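Local coordinates for protein 33 kDa chaperonin (Thermotoga maritima, PDB 1VQ0) that probably acts as a redox-regulated molecular chaperone that protects heat-unfolded and oxidatively damaged proteins from irreversible aggregation in the bacterial cytoplasm, at residues 32-37 with 239-244; 54-59 with 85-90; 94-99 with 275-280; 245-250 with 280-285. All blocks are in the same frame, centred on the assembly; numbering follows the deposited sequence.

Contact 1 (32-37 with 239-244); sequences REVVEE and IKYKCD. With ZN (zinc ion), chain C.
E37 and Y241 meet where helix 32-42 packs on strand 235-241 of the large mixed sheet, just before the chain leaves for the zinc site. The carboxylate of E37 lies beside the root of the tyrosine, with E37 CD 3.6 Å from Y241 CB. Its plane is turned 32° from that of the ring. CG of E37 stands anti to the backbone N (chi1 161°), and from there the chain runs extended to Y241. One turn earlier, V34 points its CB at the strand, and both methyls touch it. V34 CG2 touches I239 O at 3.5 Å and I239 CG2 at 4.1 Å. V34 CG1 lies 4.2 Å from Y241 CD2.

Outward from this shell, R41 forms a salt bridge with OE2 of E37. The OH of Y241 is hydrogen-bonded to W277 O and to G97 N, which fixes the far end of the ring. An alanine at E37 would probably leave R41 without this carboxylate and open a gap beside Y241 CB. Two residues after Y241, C243 SG binds the zinc ion at 2.3 Å. A water also bridges the segments: it donates to E37 OE1 at 3.2 Å and accepts a weak bond from Y241 N.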
loop_
_atom_site.group_PDB
_atom_site.type_symbol
_atom_site.label_atom_id
_atom_site.label_comp_id
_atom_site.label_asym_id
_atom_site.label_seq_id
_atom_site.Cartn_x
_atom_site.Cartn_y
_atom_site.Cartn_z
ATOM N N ARG A 32 -10.761 -25.668 12.375
ATOM C CA ARG A 32 -12.210 -25.664 12.301
ATOM C C ARG A 32 -12.889 -24.959 13.470
ATOM O O ARG A 32 -13.876 -24.223 13.253
ATOM C CB ARG A 32 -12.795 -27.048 12.045
ATOM C CG ARG A 32 -12.843 -27.965 13.141
ATOM C CD ARG A 32 -13.775 -29.111 12.858
ATOM N NE ARG A 32 -13.858 -30.031 13.983
ATOM C CZ ARG A 32 -14.406 -31.236 13.929
ATOM N NH1 ARG A 32 -14.951 -31.711 12.807
ATOM N NH2 ARG A 32 -14.413 -31.987 15.006
ATOM N N GLU A 33 -12.356 -25.130 14.673
ATOM C CA GLU A 33 -12.935 -24.490 15.853
ATOM C C GLU A 33 -12.920 -22.964 15.766
ATOM O O GLU A 33 -13.871 -22.300 16.138
ATOM C CB GLU A 33 -12.155 -24.916 17.108
ATOM C CG GLU A 33 -12.621 -26.250 17.658
ATOM C CD GLU A 33 -12.102 -26.546 19.070
ATOM O OE1 GLU A 33 -12.030 -25.611 19.914
ATOM O OE2 GLU A 33 -11.789 -27.737 19.336
ATOM N N VAL A 34 -11.834 -22.426 15.227
ATOM C CA VAL A 34 -11.665 -21.012 15.065
ATOM C C VAL A 34 -12.676 -20.455 14.034
ATOM O O VAL A 34 -13.348 -19.460 14.285
ATOM C CB VAL A 34 -10.234 -20.715 14.605
ATOM C CG1 VAL A 34 -10.070 -19.248 14.394
ATOM C CG2 VAL A 34 -9.261 -21.156 15.622
ATOM N N VAL A 35 -12.770 -21.133 12.887
ATOM C CA VAL A 35 -13.672 -20.729 11.833
ATOM C C VAL A 35 -15.136 -20.966 12.281
ATOM O O VAL A 35 -16.040 -20.172 11.956
ATOM C CB VAL A 35 -13.282 -21.394 10.476
ATOM C CG1 VAL A 35 -14.218 -21.026 9.407
ATOM C CG2 VAL A 35 -11.912 -20.958 10.072
ATOM N N GLU A 36 -15.367 -22.037 13.044
ATOM C CA GLU A 36 -16.720 -22.227 13.613
ATOM C C GLU A 36 -17.147 -21.057 14.516
ATOM O O GLU A 36 -18.276 -20.618 14.459
ATOM C CB GLU A 36 -16.865 -23.559 14.363
ATOM C CG GLU A 36 -18.276 -23.796 14.940
ATOM C CD GLU A 36 -19.402 -23.958 13.905
ATOM O OE1 GLU A 36 -19.095 -24.033 12.704
ATOM O OE2 GLU A 36 -20.601 -24.026 14.287
ATOM N N GLU A 37 -16.243 -20.566 15.346
ATOM C CA GLU A 37 -16.551 -19.450 16.252
ATOM C C GLU A 37 -16.841 -18.136 15.499
ATOM O O GLU A 37 -17.724 -17.400 15.864
ATOM C CB GLU A 37 -15.440 -19.307 17.324
ATOM C CG GLU A 37 -15.411 -17.950 18.021
ATOM C CD GLU A 37 -14.549 -17.902 19.273
ATOM O OE1 GLU A 37 -13.929 -18.901 19.618
ATOM O OE2 GLU A 37 -14.486 -16.838 19.900
ATOM N N ILE A 239 -3.996 -21.780 17.779
ATOM C CA ILE A 239 -4.624 -20.584 17.127
ATOM C C ILE A 239 -5.938 -20.342 17.839
ATOM O O ILE A 239 -6.700 -21.308 18.031
ATOM C CB ILE A 239 -4.859 -20.820 15.605
ATOM C CG1 ILE A 239 -3.532 -21.156 14.911
ATOM C CG2 ILE A 239 -5.538 -19.620 14.930
ATOM C CD1 ILE A 239 -2.526 -20.016 14.864
ATOM N N LYS A 240 -6.182 -19.110 18.290
ATOM C CA LYS A 240 -7.449 -18.811 18.977
ATOM C C LYS A 240 -8.087 -17.601 18.369
ATOM O O LYS A 240 -7.384 -16.661 18.001
ATOM C CB LYS A 240 -7.266 -18.496 20.489
ATOM C CG LYS A 240 -6.237 -19.307 21.307
ATOM C CD LYS A 240 -6.826 -20.348 22.207
ATOM C CE LYS A 240 -6.902 -19.934 23.692
ATOM N NZ LYS A 240 -5.788 -20.446 24.607
ATOM N N TYR A 241 -9.429 -17.623 18.259
ATOM C CA TYR A 241 -10.158 -16.425 17.922
ATOM C C TYR A 241 -10.017 -15.482 19.121
ATOM O O TYR A 241 -10.304 -15.866 20.258
ATOM C CB TYR A 241 -11.643 -16.714 17.596
ATOM C CG TYR A 241 -12.284 -15.657 16.751
ATOM C CD1 TYR A 241 -12.796 -14.521 17.321
ATOM C CD2 TYR A 241 -12.274 -15.759 15.375
ATOM C CE1 TYR A 241 -13.338 -13.524 16.540
ATOM C CE2 TYR A 241 -12.791 -14.774 14.576
ATOM C CZ TYR A 241 -13.336 -13.658 15.167
ATOM O OH TYR A 241 -13.872 -12.664 14.379
ATOM N N LYS A 242 -9.589 -14.247 18.883
ATOM C CA LYS A 242 -9.532 -13.286 19.968
ATOM C C LYS A 242 -9.654 -11.849 19.488
ATOM O O LYS A 242 -9.077 -11.482 18.497
ATOM C CB LYS A 242 -8.242 -13.461 20.774
ATOM C CG LYS A 242 -8.422 -13.057 22.234
ATOM C CD LYS A 242 -7.091 -12.976 22.967
ATOM C CE LYS A 242 -7.208 -12.070 24.198
ATOM N NZ LYS A 242 -6.370 -12.596 25.288
ATOM N N CYS A 243 -10.412 -11.058 20.251
ATOM C CA CYS A 243 -10.589 -9.636 20.064
ATOM C C CYS A 243 -10.150 -8.890 21.361
ATOM O O CYS A 243 -10.064 -9.484 22.388
ATOM C CB CYS A 243 -12.046 -9.341 19.766
ATOM S SG CYS A 243 -12.316 -7.708 19.110
ATOM N N ASP A 244 -9.831 -7.599 21.251
ATOM C CA ASP A 244 -9.378 -6.772 22.342
ATOM C C ASP A 244 -10.450 -5.727 22.683
ATOM O O ASP A 244 -10.206 -4.824 23.458
ATOM C CB ASP A 244 -8.028 -6.058 22.017
ATOM C CG ASP A 244 -8.164 -5.012 20.902
ATOM O OD1 ASP A 244 -9.204 -4.982 20.263
ATOM O OD2 ASP A 244 -7.299 -4.177 20.585
HETATM ZN ZN ZN C . -14.557 -7.307 19.586
HETATM O O HOH W 1 -11.209 -20.419 18.858
#

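Contact 2 (54-59 with 85-90); sequences RALIGA and VVAQST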
loop_
_atom_site.group_PDB
_atom_site.type_symbol
_atom_site.label_atom_id
_atom_site.label_comp_id
_atom_site.label_asym_id
_atom_site.label_seq_id
_atom_site.Cartn_x
_atom_site.Cartn_y
_atom_site.Cartn_z
ATOM N N ARG A 54 -11.359 -18.854 4.735
ATOM C CA ARG A 54 -10.168 -18.946 3.959
ATOM C C ARG A 54 -9.196 -17.828 4.295
ATOM O O ARG A 54 -7.963 -18.056 4.357
ATOM C CB ARG A 54 -10.466 -18.862 2.491
ATOM C CG ARG A 54 -11.069 -20.138 1.844
ATOM C CD ARG A 54 -10.949 -20.094 0.300
ATOM N NE ARG A 54 -11.807 -21.082 -0.332
ATOM C CZ ARG A 54 -11.995 -21.181 -1.648
ATOM N NH1 ARG A 54 -11.382 -20.356 -2.468
ATOM N NH2 ARG A 54 -12.806 -22.097 -2.146
ATOM N N ALA A 55 -9.768 -16.643 4.518
ATOM C CA ALA A 55 -9.013 -15.468 4.847
ATOM C C ALA A 55 -8.355 -15.588 6.251
ATOM O O ALA A 55 -7.146 -15.309 6.369
ATOM C CB ALA A 55 -9.851 -14.238 4.743
ATOM N N LEU A 56 -9.144 -16.065 7.245
ATOM C CA LEU A 56 -8.656 -16.392 8.594
ATOM C C LEU A 56 -7.546 -17.444 8.546
ATOM O O LEU A 56 -6.560 -17.319 9.223
ATOM C CB LEU A 56 -9.788 -16.901 9.508
ATOM C CG LEU A 56 -10.875 -15.898 9.837
ATOM C CD1 LEU A 56 -12.094 -16.502 10.597
ATOM C CD2 LEU A 56 -10.229 -14.770 10.657
ATOM N N ILE A 57 -7.723 -18.481 7.742
ATOM C CA ILE A 57 -6.663 -19.507 7.584
ATOM C C ILE A 57 -5.372 -18.835 7.059
ATOM O O ILE A 57 -4.308 -19.001 7.631
ATOM C CB ILE A 57 -7.129 -20.644 6.666
ATOM C CG1 ILE A 57 -8.285 -21.408 7.353
ATOM C CG2 ILE A 57 -5.986 -21.605 6.307
ATOM C CD1 ILE A 57 -9.193 -22.181 6.384
ATOM N N GLY A 58 -5.512 -18.071 5.982
ATOM C CA GLY A 58 -4.427 -17.248 5.420
ATOM C C GLY A 58 -3.671 -16.487 6.478
ATOM O O GLY A 58 -2.478 -16.669 6.627
ATOM N N ALA A 59 -4.372 -15.628 7.205
ATOM C CA ALA A 59 -3.798 -14.900 8.335
ATOM C C ALA A 59 -3.067 -15.817 9.394
ATOM O O ALA A 59 -1.956 -15.502 9.856
ATOM C CB ALA A 59 -4.863 -14.017 8.978
ATOM N N VAL A 85 -13.557 -8.398 2.805
ATOM C CA VAL A 85 -13.119 -9.491 3.647
ATOM C C VAL A 85 -11.830 -9.091 4.348
ATOM O O VAL A 85 -10.822 -8.794 3.683
ATOM C CB VAL A 85 -12.836 -10.757 2.815
ATOM C CG1 VAL A 85 -12.585 -11.919 3.707
ATOM C CG2 VAL A 85 -13.968 -11.059 1.903
ATOM N N VAL A 86 -11.861 -9.125 5.687
ATOM C CA VAL A 86 -10.765 -8.647 6.527
ATOM C C VAL A 86 -10.386 -9.726 7.569
ATOM O O VAL A 86 -11.233 -10.234 8.315
ATOM C CB VAL A 86 -11.163 -7.330 7.273
ATOM C CG1 VAL A 86 -10.035 -6.820 8.113
ATOM C CG2 VAL A 86 -11.523 -6.262 6.316
ATOM N N ALA A 87 -9.132 -10.133 7.569
ATOM C CA ALA A 87 -8.675 -11.079 8.558
ATOM C C ALA A 87 -7.389 -10.630 9.149
ATOM O O ALA A 87 -6.445 -10.364 8.408
ATOM C CB ALA A 87 -8.562 -12.464 7.980
ATOM N N GLN A 88 -7.368 -10.521 10.487
ATOM C CA GLN A 88 -6.169 -10.133 11.223
ATOM C C GLN A 88 -5.632 -11.287 12.074
ATOM O O GLN A 88 -6.397 -11.974 12.702
ATOM C CB GLN A 88 -6.500 -8.987 12.099
ATOM C CG GLN A 88 -5.320 -8.391 12.828
ATOM C CD GLN A 88 -5.713 -7.134 13.515
ATOM O OE1 GLN A 88 -6.104 -7.154 14.680
ATOM N NE2 GLN A 88 -5.589 -6.020 12.824
ATOM N N SER A 89 -4.325 -11.487 12.040
ATOM C CA SER A 89 -3.577 -12.361 12.933
ATOM C C SER A 89 -2.478 -11.605 13.715
ATOM O O SER A 89 -2.097 -10.490 13.367
ATOM C CB SER A 89 -2.927 -13.479 12.148
ATOM O OG SER A 89 -1.941 -12.969 11.277
ATOM N N THR A 90 -2.007 -12.224 14.796
ATOM C CA THR A 90 -1.042 -11.619 15.680
ATOM C C THR A 90 0.139 -12.529 15.984
ATOM O O THR A 90 0.097 -13.748 15.770
ATOM C CB THR A 90 -1.680 -11.252 17.028
ATOM O OG1 THR A 90 -1.996 -12.449 17.726
ATOM C CG2 THR A 90 -3.013 -10.594 16.819
#
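A55 and A59 point their CB atoms from helix 46-62 at strand 84-90, and A87 points its CB back between them. A87 CB lies 3.9 Å from A55 CB and 4.1 Å from A59 CB. A87 CB also rests against the helix backbone, 3.6 Å from A55 O. L56 reaches A87 from a different direction. Its CG stands anti to the carbonyl carbon (chi1 -65°), and L56 CD2 touches A87 CB at 3.9 Å.

The two ends of the contact differ in character. At the start of the strand segment, V85 offers one methyl, CG1, to A55 CB at 3.7 Å. At the other end, the side chain of S89 turns to the helix and its OG donates to A59 O at 2.9 Å. The donor stands above the carbonyl plane of A59, 53° out of it. This bond gives the buried serine hydroxyl a partner within an otherwise apolar contact.

V86 and Q88 point to the other side of the sheet, where both touch W277. The segment axes approach to 7.2 Å and run 27° from parallel. The small A55, A59, A87 and S89 probably allow this close fit. The arrangement is typical of alpha/beta packing, here of a helix laid along a strand on one face of the large mixed sheet of the Hsp33 fold.

Contact 3 (94-99 with 275-280); sequences TVRGYV and CKWCNT. With ZN (zinc ion), chain C.
R96 crosses one face of W277 obliquely. From CB, which points toward the loop, R96 CG stands between the backbone N and the carbonyl carbon (chi1 57°), 3.7 Å from W277 CE3. CD follows, close to W277 CG and W277 CD2. R96 NE sits over the centre of the ring system, 3.5 Å from W277 CD2. The guanidinium then lies flat on the five-membered ring, its plane tilted by 8°. R96 CZ is 3.6 Å from the centroid of that ring, a stacked cation-pi contact. R96 NH1 meets W277 CD1 at 3.4 Å, and NH2 lies nearest W277 NE1. NH1 also forms a salt bridge with D244 and NH2 a hydrogen bond with Q88 OE1, so polar partners hold the flat group in place.

W277 belongs to the CxxC loop 275-280, which sets it on strand 94-99 of the large sheet. C275 and C278 bind the zinc ion through SG, and C243 and C245 complete the site. Weak N-H...S bonds from C278 N to C275 SG and from T280 N to C278 SG are consistent with a zinc knuckle.

Y98 takes the opposite face of the indole. Its edge points at the six-membered ring in a T-shaped pair, planes at 83°, with Y98 CD1 3.6 Å from W277 CE3. K276 CG makes a CH-pi contact over the Y98 ring, and K276 NZ donates to Y98 OH at 3.0 Å.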
loop_
_atom_site.group_PDB
_atom_site.type_symbol
_atom_site.label_atom_id
_atom_site.label_comp_id
_atom_site.label_asym_id
_atom_site.label_seq_id
_atom_site.Cartn_x
_atom_site.Cartn_y
_atom_site.Cartn_z
ATOM N N THR A 94 -3.210 -15.449 17.657
ATOM C CA THR A 94 -4.648 -15.269 17.618
ATOM C C THR A 94 -5.118 -14.662 16.294
ATOM O O THR A 94 -4.336 -14.114 15.532
ATOM C CB THR A 94 -5.183 -14.426 18.817
ATOM O OG1 THR A 94 -4.833 -13.043 18.650
ATOM C CG2 THR A 94 -4.574 -14.877 20.145
ATOM N N VAL A 95 -6.408 -14.785 16.034
ATOM C CA VAL A 95 -7.008 -14.205 14.852
ATOM C C VAL A 95 -8.364 -13.541 15.161
ATOM O O VAL A 95 -9.007 -13.829 16.144
ATOM C CB VAL A 95 -7.223 -15.198 13.683
ATOM C CG1 VAL A 95 -5.926 -15.761 13.227
ATOM C CG2 VAL A 95 -8.167 -16.339 14.061
ATOM N N ARG A 96 -8.761 -12.660 14.271
ATOM C CA ARG A 96 -10.104 -12.154 14.253
ATOM C C ARG A 96 -10.360 -11.626 12.847
ATOM O O ARG A 96 -9.438 -11.446 12.079
ATOM C CB ARG A 96 -10.305 -11.070 15.311
ATOM C CG ARG A 96 -9.333 -9.867 15.186
ATOM C CD ARG A 96 -9.645 -8.761 16.186
ATOM N NE ARG A 96 -8.799 -7.614 15.984
ATOM C CZ ARG A 96 -8.837 -6.487 16.661
ATOM N NH1 ARG A 96 -9.766 -6.288 17.601
ATOM N NH2 ARG A 96 -7.968 -5.516 16.351
ATOM N N GLY A 97 -11.608 -11.364 12.543
ATOM C CA GLY A 97 -12.018 -11.119 11.167
ATOM C C GLY A 97 -13.493 -10.825 10.992
ATOM O O GLY A 97 -14.271 -11.005 11.919
ATOM N N TYR A 98 -13.863 -10.343 9.814
ATOM C CA TYR A 98 -15.244 -9.955 9.494
ATOM C C TYR A 98 -15.395 -9.767 7.966
ATOM O O TYR A 98 -14.394 -9.638 7.235
ATOM C CB TYR A 98 -15.649 -8.685 10.235
ATOM C CG TYR A 98 -14.908 -7.390 9.826
ATOM C CD1 TYR A 98 -13.749 -7.001 10.459
ATOM C CD2 TYR A 98 -15.431 -6.532 8.835
ATOM C CE1 TYR A 98 -13.065 -5.812 10.086
ATOM C CE2 TYR A 98 -14.763 -5.342 8.450
ATOM C CZ TYR A 98 -13.564 -5.006 9.083
ATOM O OH TYR A 98 -12.903 -3.826 8.777
ATOM N N VAL A 99 -16.647 -9.774 7.505
ATOM C CA VAL A 99 -16.965 -9.493 6.114
ATOM C C VAL A 99 -17.986 -8.399 6.117
ATOM O O VAL A 99 -18.701 -8.229 7.104
ATOM C CB VAL A 99 -17.518 -10.680 5.336
ATOM C CG1 VAL A 99 -16.541 -11.800 5.282
ATOM C CG2 VAL A 99 -18.847 -11.184 5.919
ATOM N N CYS A 275 -18.949 -4.281 18.094
ATOM C CA CYS A 275 -17.586 -4.495 17.627
ATOM C C CYS A 275 -17.635 -5.252 16.302
ATOM O O CYS A 275 -18.264 -6.319 16.181
ATOM C CB CYS A 275 -16.799 -5.304 18.646
ATOM S SG CYS A 275 -15.197 -5.779 18.002
ATOM N N LYS A 276 -17.004 -4.671 15.294
ATOM C CA LYS A 276 -17.069 -5.236 13.940
ATOM C C LYS A 276 -16.258 -6.537 13.873
ATOM O O LYS A 276 -16.512 -7.372 13.015
ATOM C CB LYS A 276 -16.579 -4.217 12.898
ATOM C CG LYS A 276 -15.043 -3.942 12.955
ATOM C CD LYS A 276 -14.596 -2.781 12.043
ATOM C CE LYS A 276 -13.070 -2.574 12.212
ATOM N NZ LYS A 276 -12.381 -1.965 11.017
ATOM N N TRP A 277 -15.268 -6.686 14.753
ATOM C CA TRP A 277 -14.402 -7.873 14.714
ATOM C C TRP A 277 -14.996 -9.155 15.317
ATOM O O TRP A 277 -14.745 -10.286 14.837
ATOM C CB TRP A 277 -13.078 -7.601 15.371
ATOM C CG TRP A 277 -12.178 -6.570 14.741
ATOM C CD1 TRP A 277 -12.013 -5.312 15.194
ATOM C CD2 TRP A 277 -11.274 -6.705 13.614
ATOM N NE1 TRP A 277 -11.119 -4.634 14.413
ATOM C CE2 TRP A 277 -10.608 -5.477 13.467
ATOM C CE3 TRP A 277 -10.972 -7.724 12.712
ATOM C CZ2 TRP A 277 -9.653 -5.237 12.466
ATOM C CZ3 TRP A 277 -10.006 -7.510 11.740
ATOM C CH2 TRP A 277 -9.377 -6.260 11.591
ATOM N N CYS A 278 -15.777 -9.002 16.372
ATOM C CA CYS A 278 -16.319 -10.171 17.056
ATOM C C CYS A 278 -17.848 -10.075 17.272
ATOM O O CYS A 278 -18.452 -10.997 17.829
ATOM C CB CYS A 278 -15.589 -10.395 18.381
ATOM S SG CYS A 278 -16.057 -9.189 19.615
ATOM N N ASN A 279 -18.464 -8.990 16.795
ATOM C CA ASN A 279 -19.906 -8.822 16.874
ATOM C C ASN A 279 -20.430 -8.804 18.338
ATOM O O ASN A 279 -21.577 -9.093 18.591
ATOM C CB ASN A 279 -20.619 -9.934 16.096
ATOM C CG ASN A 279 -22.054 -9.564 15.716
ATOM O OD1 ASN A 279 -22.406 -8.403 15.688
ATOM N ND2 ASN A 279 -22.854 -10.554 15.401
ATOM N N THR A 280 -19.577 -8.473 19.292
ATOM C CA THR A 280 -20.030 -8.131 20.628
ATOM C C THR A 280 -20.703 -6.750 20.618
ATOM O O THR A 280 -20.150 -5.768 20.094
ATOM C CB THR A 280 -18.887 -8.134 21.607
ATOM O OG1 THR A 280 -18.304 -9.432 21.625
ATOM C CG2 THR A 280 -19.416 -7.909 23.066
HETATM ZN ZN ZN C . -14.557 -7.307 19.586
#

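Contact 4 (245-250 with 280-285); sequences CNREKA and TRYVFS. With ZN (zinc ion), chain C.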
loop_
_atom_site.group_PDB
_atom_site.type_symbol
_atom_site.label_atom_id
_atom_site.label_comp_id
_atom_site.label_asym_id
_atom_site.label_seq_id
_atom_site.Cartn_x
_atom_site.Cartn_y
_atom_site.Cartn_z
ATOM N N CYS A 245 -11.631 -5.809 22.093
ATOM C CA CYS A 245 -12.673 -4.888 22.522
ATOM C C CYS A 245 -13.089 -5.181 23.972
ATOM O O CYS A 245 -12.893 -6.267 24.511
ATOM C CB CYS A 245 -13.882 -4.961 21.612
ATOM S SG CYS A 245 -14.855 -6.483 21.771
ATOM N N ASN A 246 -13.627 -4.143 24.595
ATOM C CA ASN A 246 -14.179 -4.199 25.926
ATOM C C ASN A 246 -15.068 -2.967 26.079
ATOM O O ASN A 246 -15.169 -2.127 25.170
ATOM C CB ASN A 246 -13.104 -4.247 27.011
ATOM C CG ASN A 246 -12.230 -3.003 27.040
ATOM O OD1 ASN A 246 -12.699 -1.888 26.885
ATOM N ND2 ASN A 246 -10.950 -3.202 27.269
ATOM N N ARG A 247 -15.734 -2.878 27.209
ATOM C CA ARG A 247 -16.715 -1.807 27.412
ATOM C C ARG A 247 -16.096 -0.433 27.517
ATOM O O ARG A 247 -16.673 0.534 27.061
ATOM C CB ARG A 247 -17.530 -2.052 28.677
ATOM C CG ARG A 247 -18.733 -1.157 28.769
ATOM C CD ARG A 247 -19.690 -1.609 29.801
ATOM N NE ARG A 247 -20.863 -0.778 29.881
ATOM C CZ ARG A 247 -21.959 -0.949 29.174
ATOM N NH1 ARG A 247 -22.977 -0.121 29.373
ATOM N NH2 ARG A 247 -22.054 -1.946 28.293
ATOM N N GLU A 248 -14.927 -0.340 28.132
ATOM C CA GLU A 248 -14.220 0.935 28.181
ATOM C C GLU A 248 -13.993 1.483 26.760
ATOM O O GLU A 248 -14.190 2.664 26.500
ATOM C CB GLU A 248 -12.919 0.786 28.946
ATOM C CG GLU A 248 -12.234 2.120 29.301
ATOM C CD GLU A 248 -10.840 1.918 29.886
ATOM O OE1 GLU A 248 -10.217 0.865 29.574
ATOM O OE2 GLU A 248 -10.367 2.796 30.657
ATOM N N LYS A 249 -13.640 0.598 25.835
ATOM C CA LYS A 249 -13.402 0.976 24.439
ATOM C C LYS A 249 -14.690 1.387 23.747
ATOM O O LYS A 249 -14.708 2.321 22.939
ATOM C CB LYS A 249 -12.691 -0.160 23.672
ATOM C CG LYS A 249 -11.210 -0.282 24.123
ATOM C CD LYS A 249 -10.486 -1.493 23.539
ATOM C CE LYS A 249 -8.978 -1.238 23.540
ATOM N NZ LYS A 249 -8.228 -2.469 23.819
ATOM N N ALA A 250 -15.775 0.699 24.076
ATOM C CA ALA A 250 -17.070 1.031 23.486
ATOM C C ALA A 250 -17.526 2.412 23.952
ATOM O O ALA A 250 -18.044 3.178 23.165
ATOM C CB ALA A 250 -18.115 -0.035 23.834
ATOM N N THR A 280 -19.577 -8.473 19.292
ATOM C CA THR A 280 -20.030 -8.131 20.628
ATOM C C THR A 280 -20.703 -6.750 20.618
ATOM O O THR A 280 -20.150 -5.768 20.094
ATOM C CB THR A 280 -18.887 -8.134 21.607
ATOM O OG1 THR A 280 -18.304 -9.432 21.625
ATOM C CG2 THR A 280 -19.416 -7.909 23.066
ATOM N N ARG A 281 -21.897 -6.736 21.207
ATOM C CA ARG A 281 -22.751 -5.568 21.388
ATOM C C ARG A 281 -22.633 -5.012 22.811
ATOM O O ARG A 281 -22.631 -5.747 23.783
ATOM C CB ARG A 281 -24.208 -5.954 21.153
ATOM C CG ARG A 281 -25.208 -4.777 21.184
ATOM C CD ARG A 281 -26.707 -5.207 20.929
ATOM N NE ARG A 281 -26.789 -6.073 19.759
ATOM C CZ ARG A 281 -26.834 -5.643 18.483
ATOM N NH1 ARG A 281 -26.888 -4.346 18.187
ATOM N NH2 ARG A 281 -26.849 -6.529 17.485
ATOM N N TYR A 282 -22.579 -3.692 22.879
ATOM C CA TYR A 282 -22.429 -2.935 24.087
ATOM C C TYR A 282 -23.597 -1.955 24.145
ATOM O O TYR A 282 -23.729 -1.090 23.279
ATOM C CB TYR A 282 -21.088 -2.178 24.047
ATOM C CG TYR A 282 -19.880 -3.079 24.086
ATOM C CD1 TYR A 282 -19.326 -3.595 22.928
ATOM C CD2 TYR A 282 -19.304 -3.441 25.289
ATOM C CE1 TYR A 282 -18.217 -4.408 22.984
ATOM C CE2 TYR A 282 -18.220 -4.265 25.345
ATOM C CZ TYR A 282 -17.672 -4.759 24.204
ATOM O OH TYR A 282 -16.585 -5.574 24.284
ATOM N N VAL A 283 -24.433 -2.104 25.169
ATOM C CA VAL A 283 -25.662 -1.312 25.317
ATOM C C VAL A 283 -25.485 -0.343 26.473
ATOM O O VAL A 283 -25.031 -0.712 27.541
ATOM C CB VAL A 283 -26.906 -2.221 25.562
ATOM C CG1 VAL A 283 -28.196 -1.402 25.768
ATOM C CG2 VAL A 283 -27.112 -3.212 24.423
ATOM N N PHE A 284 -25.879 0.904 26.235
ATOM C CA PHE A 284 -25.693 2.022 27.172
ATOM C C PHE A 284 -27.037 2.667 27.494
ATOM O O PHE A 284 -27.833 2.954 26.590
ATOM C CB PHE A 284 -24.732 3.069 26.577
ATOM C CG PHE A 284 -23.300 2.634 26.566
ATOM C CD1 PHE A 284 -22.802 1.868 25.516
ATOM C CD2 PHE A 284 -22.451 2.978 27.598
ATOM C CE1 PHE A 284 -21.496 1.446 25.509
ATOM C CE2 PHE A 284 -21.122 2.572 27.591
ATOM C CZ PHE A 284 -20.644 1.805 26.549
ATOM N N SER A 285 -27.292 2.902 28.777
ATOM C CA SER A 285 -28.581 3.457 29.200
ATOM C C SER A 285 -28.662 4.963 28.960
ATOM O O SER A 285 -27.672 5.598 28.558
ATOM C CB SER A 285 -28.860 3.149 30.676
ATOM O OG SER A 285 -28.017 3.918 31.520
HETATM ZN ZN ZN C . -14.557 -7.307 19.586
#
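V283 O accepts from the guanidinium of R247 across the contact. R247 NH1 donates to V283 O at 2.8 Å, nearly straight at 163°. R247 NH2 adds a weak bond to V283 O at 3.3 Å. The oxygen lies in the guanidinium plane, while NH1 is tilted 31° from the plane of the carbonyl. The same flat group stacks on the ring of F284, with planes 19° apart. R247 CZ lies 4.1 Å from the F284 ring centroid, a cation-pi contact over the face. NH1 sits above the rim, closest to F284 CD2. The arginine chain is extended from CG to NE, and it meets F284 tip to tip. E288 gives NH1 a salt bridge as well. An alanine at R247 would probably leave V283 O and E288 without this donor and one face of F284 without its stacked cation.

These residues join helix 247-255 to strand 281-284 in the zinc-binding C-terminal part of Hsp33, where the strand pairs with strand 271-274 in a small antiparallel sheet. N246 is the N-cap of the helix, and its OD1 accepts from K249 N, nearly along the C=O axis.

A250 lies over the face of the Y282 ring. A250 CB makes a CH-pi contact 4.0 Å from the centroid of that ring. The same methyl meets the edge of F284. The OH of Y282 reaches C245 SG at 3.2 Å, and the sulfur lies at the edge of the tyrosine ring. C245 SG binds the zinc ion at 2.4 Å.

In the fold
Contact 2 is the deepest, its centre about 1 Å from the centre of the chain, and it is mostly small apolar groups. Contact 1 is also buried but mixes aliphatic packing with a carboxylate and a water. Contacts 3 and 4 are partly buried and rely on cation-pi, aromatic and polar contacts. Contacts 1, 2 and 3 reach the same large sheet, where strand 94-99 lies between strands 84-90 and 235-241. Contact 4 lies farthest out, its centre about 24 Å from that of contact 2, but it touches contacts 1 and 3. Contacts 1 and 4 each supply one cysteine and contact 3 two to the same zinc ion. The metal therefore ties the sheet-bound part to the outlying zinc-binding part.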